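Local coordinates for protein siderophore enterobactin esterase (Emericella nidulans, PDB 6GUO) that hydrolyses the ester bonds of the bacterial xenosiderophore enterobactin, which lets iron be released inside the fungal cell, but does not cleave triacetylfusarinine C, at residues A54-D59 with V85-G90; T159-H164 with D183-A188. All blocks are in the same frame, centred on the assembly; numbering follows the deposited sequence.

Interaction 1. Residues A54-D59 with V85-G90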
loop_
_atom_site.group_PDB
_atom_site.type_symbol
_atom_site.label_atom_id
_atom_site.label_comp_id
_atom_site.label_asym_id
_atom_site.label_seq_id
_atom_site.Cartn_x
_atom_site.Cartn_y
_atom_site.Cartn_z
ATOM N N ALA A 54 -4.730 -6.644 -16.599
ATOM C CA ALA A 54 -3.314 -6.641 -16.246
ATOM C C ALA A 54 -2.836 -5.236 -15.927
ATOM O O ALA A 54 -3.249 -4.275 -16.573
ATOM C CB ALA A 54 -2.488 -7.235 -17.374
ATOM N N VAL A 55 -1.964 -5.127 -14.928
ATOM C CA VAL A 55 -1.315 -3.865 -14.610
ATOM C C VAL A 55 0.190 -4.087 -14.643
ATOM O O VAL A 55 0.707 -5.027 -14.029
ATOM C CB VAL A 55 -1.797 -3.249 -13.272
ATOM C CG1 VAL A 55 -1.534 -4.155 -12.076
ATOM C CG2 VAL A 55 -1.176 -1.875 -13.070
ATOM N N TYR A 56 0.864 -3.229 -15.408
ATOM C CA TYR A 56 2.310 -3.247 -15.570
ATOM C C TYR A 56 2.897 -2.115 -14.737
ATOM O O TYR A 56 2.426 -0.980 -14.811
ATOM C CB TYR A 56 2.680 -3.111 -17.056
ATOM C CG TYR A 56 2.324 -4.352 -17.842
ATOM C CD1 TYR A 56 3.289 -5.310 -18.144
ATOM C CD2 TYR A 56 1.011 -4.593 -18.249
ATOM C CE1 TYR A 56 2.964 -6.466 -18.839
ATOM C CE2 TYR A 56 0.676 -5.748 -18.944
ATOM C CZ TYR A 56 1.657 -6.677 -19.241
ATOM O OH TYR A 56 1.332 -7.825 -19.923
ATOM N N LEU A 57 3.914 -2.432 -13.939
ATOM C CA LEU A 57 4.522 -1.478 -13.018
ATOM C C LEU A 57 5.999 -1.293 -13.347
ATOM O O LEU A 57 6.729 -2.270 -13.425
ATOM C CB LEU A 57 4.407 -1.988 -11.581
ATOM C CG LEU A 57 3.068 -2.536 -11.084
ATOM C CD1 LEU A 57 3.257 -3.183 -9.718
ATOM C CD2 LEU A 57 2.037 -1.434 -11.007
ATOM N N VAL A 58 6.431 -0.045 -13.526
ATOM C CA VAL A 58 7.875 0.261 -13.588
ATOM C C VAL A 58 8.342 0.638 -12.181
ATOM O O VAL A 58 7.515 0.895 -11.317
ATOM C CB VAL A 58 8.225 1.307 -14.663
ATOM C CG1 VAL A 58 7.857 0.760 -16.036
ATOM C CG2 VAL A 58 7.562 2.657 -14.409
ATOM N N ASP A 59 9.654 0.640 -11.940
ATOM C CA ASP A 59 10.210 0.534 -10.565
ATOM C C ASP A 59 9.595 -0.672 -9.859
ATOM O O ASP A 59 9.126 -0.584 -8.712
ATOM C CB ASP A 59 9.977 1.796 -9.722
ATOM C CG ASP A 59 10.720 2.999 -10.237
ATOM O OD1 ASP A 59 11.916 2.874 -10.590
ATOM O OD2 ASP A 59 10.123 4.094 -10.253
ATOM N N VAL A 85 -3.817 -9.536 -13.160
ATOM C CA VAL A 85 -2.432 -9.986 -13.072
ATOM C C VAL A 85 -1.539 -8.754 -12.918
ATOM O O VAL A 85 -1.725 -7.760 -13.618
ATOM C CB VAL A 85 -2.043 -10.814 -14.322
ATOM C CG1 VAL A 85 -0.551 -11.142 -14.348
ATOM C CG2 VAL A 85 -2.861 -12.093 -14.372
ATOM N N VAL A 86 -0.576 -8.828 -11.999
ATOM C CA VAL A 86 0.402 -7.760 -11.789
ATOM C C VAL A 86 1.711 -8.204 -12.419
ATOM O O VAL A 86 2.170 -9.320 -12.173
ATOM C CB VAL A 86 0.637 -7.472 -10.293
ATOM C CG1 VAL A 86 1.672 -6.369 -10.099
ATOM C CG2 VAL A 86 -0.669 -7.095 -9.613
ATOM N N ILE A 87 2.283 -7.321 -13.231
ATOM C CA ILE A 87 3.581 -7.533 -13.861
ATOM C C ILE A 87 4.477 -6.358 -13.488
ATOM O O ILE A 87 4.283 -5.238 -13.962
ATOM C CB ILE A 87 3.458 -7.666 -15.391
ATOM C CG1 ILE A 87 2.421 -8.741 -15.757
ATOM C CG2 ILE A 87 4.826 -7.995 -15.990
ATOM C CD1 ILE A 87 1.015 -8.230 -15.997
ATOM N N ALA A 88 5.448 -6.618 -12.616
ATOM C CA ALA A 88 6.359 -5.597 -12.137
ATOM C C ALA A 88 7.678 -5.759 -12.865
ATOM O O ALA A 88 8.266 -6.829 -12.824
ATOM C CB ALA A 88 6.557 -5.742 -10.641
ATOM N N ILE A 89 8.121 -4.707 -13.549
ATOM C CA ILE A 89 9.381 -4.736 -14.293
ATOM C C ILE A 89 10.411 -3.952 -13.495
ATOM O O ILE A 89 10.312 -2.722 -13.344
ATOM C CB ILE A 89 9.252 -4.184 -15.724
ATOM C CG1 ILE A 89 8.110 -4.887 -16.476
ATOM C CG2 ILE A 89 10.561 -4.383 -16.490
ATOM C CD1 ILE A 89 6.815 -4.119 -16.491
ATOM N N GLY A 90 11.392 -4.684 -12.980
ATOM C CA GLY A 90 12.409 -4.134 -12.107
ATOM C C GLY A 90 13.770 -4.727 -12.389
ATOM O O GLY A 90 14.086 -5.077 -13.531
HETATM O O HOH W 1 11.589 -0.235 -13.997
#
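Four backbone hydrogen bonds run as a parallel ladder between strand residues 54-58 and 85-90, whose directions differ by 17°. Val55 and Leu57 provide both N-H and C=O, reaching Val85 O, Ile87 N, Ile87 O and Ile89 N in turn; the straightest, Ile89 N to Leu57 O, spans 2.8 Å. Asp59 N and Ile89 O, 3.7 Å apart, are bridged by a water that accepts from the first (3.0 Å) and donates to the second (2.9 Å).

Apolar contacts lie on both faces. On that of Ala54, Tyr56, Ile87 and Ile89, CG of Tyr56 (chi1 -70°) and CG1 of Ile87 (chi1 -53°) are each anti to their own carbonyl carbon, so the two side chains lie side by side. Ile87 CD1 sits over one face of the Tyr56 ring, 3.8 Å from its centroid, a CH-pi contact; Ile89 CD1 comes to the ring edge. On the other face, Leu57 crosses Val86 obliquely, Leu57 CD1 meeting Val86 CG1 at 3.6 Å.

This is a beta-alpha-beta unit whose helix 60-77 links the two parallel strands and packs on Leu57, Val86 and Ala88. Helix 131-150 lies against Tyr56, Ile87 and Ile89; strands 31-36 and 156-164 flank the pair.

Interaction 2. Residues T159-H164 with D183-A188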
loop_
_atom_site.group_PDB
_atom_site.type_symbol
_atom_site.label_atom_id
_atom_site.label_comp_id
_atom_site.label_asym_id
_atom_site.label_seq_id
_atom_site.Cartn_x
_atom_site.Cartn_y
_atom_site.Cartn_z
ATOM N N THR A 159 -5.448 -3.389 -20.108
ATOM C CA THR A 159 -4.064 -3.290 -19.638
ATOM C C THR A 159 -3.783 -1.888 -19.121
ATOM O O THR A 159 -4.291 -0.902 -19.661
ATOM C CB THR A 159 -3.040 -3.644 -20.732
ATOM O OG1 THR A 159 -3.177 -2.744 -21.837
ATOM C CG2 THR A 159 -3.243 -5.078 -21.197
ATOM N N ALA A 160 -2.974 -1.810 -18.069
ATOM C CA ALA A 160 -2.607 -0.538 -17.467
ATOM C C ALA A 160 -1.107 -0.458 -17.235
ATOM O O ALA A 160 -0.453 -1.480 -17.010
ATOM C CB ALA A 160 -3.344 -0.346 -16.155
ATOM N N LEU A 161 -0.587 0.764 -17.296
ATOM C CA LEU A 161 0.794 1.076 -16.939
ATOM C C LEU A 161 0.785 2.066 -15.780
ATOM O O LEU A 161 0.198 3.149 -15.894
ATOM C CB LEU A 161 1.526 1.701 -18.127
ATOM C CG LEU A 161 2.979 2.158 -17.905
ATOM C CD1 LEU A 161 3.893 0.993 -17.542
ATOM C CD2 LEU A 161 3.485 2.883 -19.141
ATOM N N PHE A 162 1.462 1.706 -14.688
ATOM C CA PHE A 162 1.674 2.609 -13.559
ATOM C C PHE A 162 3.154 2.899 -13.391
ATOM O O PHE A 162 3.974 1.992 -13.440
ATOM C CB PHE A 162 1.138 2.005 -12.262
ATOM C CG PHE A 162 1.365 2.871 -11.047
ATOM C CD1 PHE A 162 0.352 3.673 -10.548
ATOM C CD2 PHE A 162 2.604 2.888 -10.403
ATOM C CE1 PHE A 162 0.560 4.470 -9.433
ATOM C CE2 PHE A 162 2.816 3.686 -9.290
ATOM C CZ PHE A 162 1.793 4.479 -8.808
ATOM N N GLY A 163 3.466 4.168 -13.155
ATOM C CA GLY A 163 4.796 4.593 -12.744
ATOM C C GLY A 163 4.727 5.820 -11.846
ATOM O O GLY A 163 3.799 6.623 -11.959
ATOM N N HIS A 164 5.706 5.937 -10.949
ATOM C CA HIS A 164 5.853 7.074 -10.041
ATOM C C HIS A 164 7.168 7.808 -10.320
ATOM O O HIS A 164 8.182 7.169 -10.602
ATOM C CB HIS A 164 5.818 6.605 -8.584
ATOM C CG HIS A 164 6.101 7.690 -7.589
ATOM N ND1 HIS A 164 7.367 7.955 -7.118
ATOM C CD2 HIS A 164 5.277 8.564 -6.963
ATOM C CE1 HIS A 164 7.311 8.952 -6.252
ATOM N NE2 HIS A 164 6.056 9.337 -6.141
ATOM N N ASP A 183 -4.200 0.555 -22.294
ATOM C CA ASP A 183 -5.543 1.152 -22.238
ATOM C C ASP A 183 -5.596 2.302 -21.234
ATOM O O ASP A 183 -6.251 3.325 -21.479
ATOM C CB ASP A 183 -6.581 0.096 -21.867
ATOM C CG ASP A 183 -6.653 -1.018 -22.881
ATOM O OD1 ASP A 183 -6.923 -0.715 -24.057
ATOM O OD2 ASP A 183 -6.424 -2.192 -22.516
ATOM N N VAL A 184 -4.887 2.119 -20.120
ATOM C CA VAL A 184 -4.916 3.031 -18.981
ATOM C C VAL A 184 -3.490 3.378 -18.564
ATOM O O VAL A 184 -2.639 2.498 -18.470
ATOM C CB VAL A 184 -5.650 2.384 -17.790
ATOM C CG1 VAL A 184 -5.738 3.348 -16.611
ATOM C CG2 VAL A 184 -7.042 1.935 -18.215
ATOM N N TYR A 185 -3.250 4.665 -18.325
ATOM C CA TYR A 185 -1.958 5.166 -17.866
ATOM C C TYR A 185 -2.157 5.809 -16.510
ATOM O O TYR A 185 -3.049 6.637 -16.330
ATOM C CB TYR A 185 -1.389 6.178 -18.853
ATOM C CG TYR A 185 -1.212 5.594 -20.231
ATOM C CD1 TYR A 185 0.028 5.133 -20.658
ATOM C CD2 TYR A 185 -2.294 5.481 -21.106
ATOM C CE1 TYR A 185 0.190 4.585 -21.921
ATOM C CE2 TYR A 185 -2.140 4.936 -22.369
ATOM C CZ TYR A 185 -0.895 4.488 -22.768
ATOM O OH TYR A 185 -0.743 3.941 -24.017
ATOM N N LEU A 186 -1.329 5.406 -15.561
ATOM C CA LEU A 186 -1.397 5.899 -14.198
ATOM C C LEU A 186 -0.047 6.547 -13.934
ATOM O O LEU A 186 0.949 5.862 -13.708
ATOM C CB LEU A 186 -1.688 4.743 -13.240
ATOM C CG LEU A 186 -2.934 3.913 -13.566
ATOM C CD1 LEU A 186 -2.952 2.646 -12.730
ATOM C CD2 LEU A 186 -4.207 4.717 -13.337
ATOM N N ALA A 187 -0.022 7.874 -14.031
ATOM C CA ALA A 187 1.194 8.663 -13.878
ATOM C C ALA A 187 1.161 9.359 -12.521
ATOM O O ALA A 187 0.512 10.394 -12.358
ATOM C CB ALA A 187 1.300 9.680 -15.003
ATOM N N ALA A 188 1.870 8.781 -11.559
ATOM C CA ALA A 188 1.893 9.269 -10.180
ATOM C C ALA A 188 3.114 10.157 -9.957
ATOM O O ALA A 188 4.241 9.748 -10.231
ATOM C CB ALA A 188 1.895 8.092 -9.222
#
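At the N-terminal end of the contact, Asp183, just ahead of strand 184-188, grips Thr159. Asp183 OD2, through its anti lone pair, accepts the N-H of Thr159 at 2.9 Å; the Thr159 hydroxyl adds a weak bond to the same oxygen. CG anti to its own carbonyl carbon (chi1 -61°) turns the Asp183 carboxylate onto Thr159. Thr159 O receives Val184 N at 3.1 Å and, weakly, Asp183 N.

From there the parallel ladder is regular: Leu161 N donates to Val184 O, Leu161 O accepts Leu186 N at 2.7 Å, Gly163 N lies almost exactly on the Leu186 C=O axis, and Gly163 O takes Ala188 N. Strand 156-164, helix 166-177 and strand 184-188 form a beta-alpha-beta unit of the alpha/beta-hydrolase fold, and Gly163 probably opens the GxSxG nucleophile elbow. On the side of strand 52-58, Ala160 uses its N-H and C=O on Ala54 and Tyr56, Phe162 on Tyr56 and Val58.

Phe162, CG anti to its backbone N, crosses Leu186 at about a right angle, Phe162 CD1 lying 3.5 Å from Leu186 CB. Helix 288-301 packs on Ala160, Phe162, His164 and Val184. Tyr185 OH is hydrogen-bonded to Pro179 O and Phe182 N.

Interactions 1 and 2 each lie within a beta-alpha-beta unit of one sheet, their centres about 10 Å apart, meeting where strands 52-58 and 156-164 are neighbours. Probable hydrogen bonds stitch that seam: Tyr56 N lies 2.7 Å from Ala160 O, and Tyr56 O is 2.9 Å from Phe162 N. The C-terminal ends of the strands in both contacts lie near the probable active site, as in alpha/beta-hydrolases, with Val58 touching the residues of the putative nucleophile elbow that Gly163 begins. There Asp59, salt-bridged through OD1 to Arg102, packs its OD2 3.7 Å from His164 O. A triethylene glycol, probably from crystallisation, lies about 4 Å from the His164 side chain and about 6 Å from that of Asp59, consistent with a pocket here.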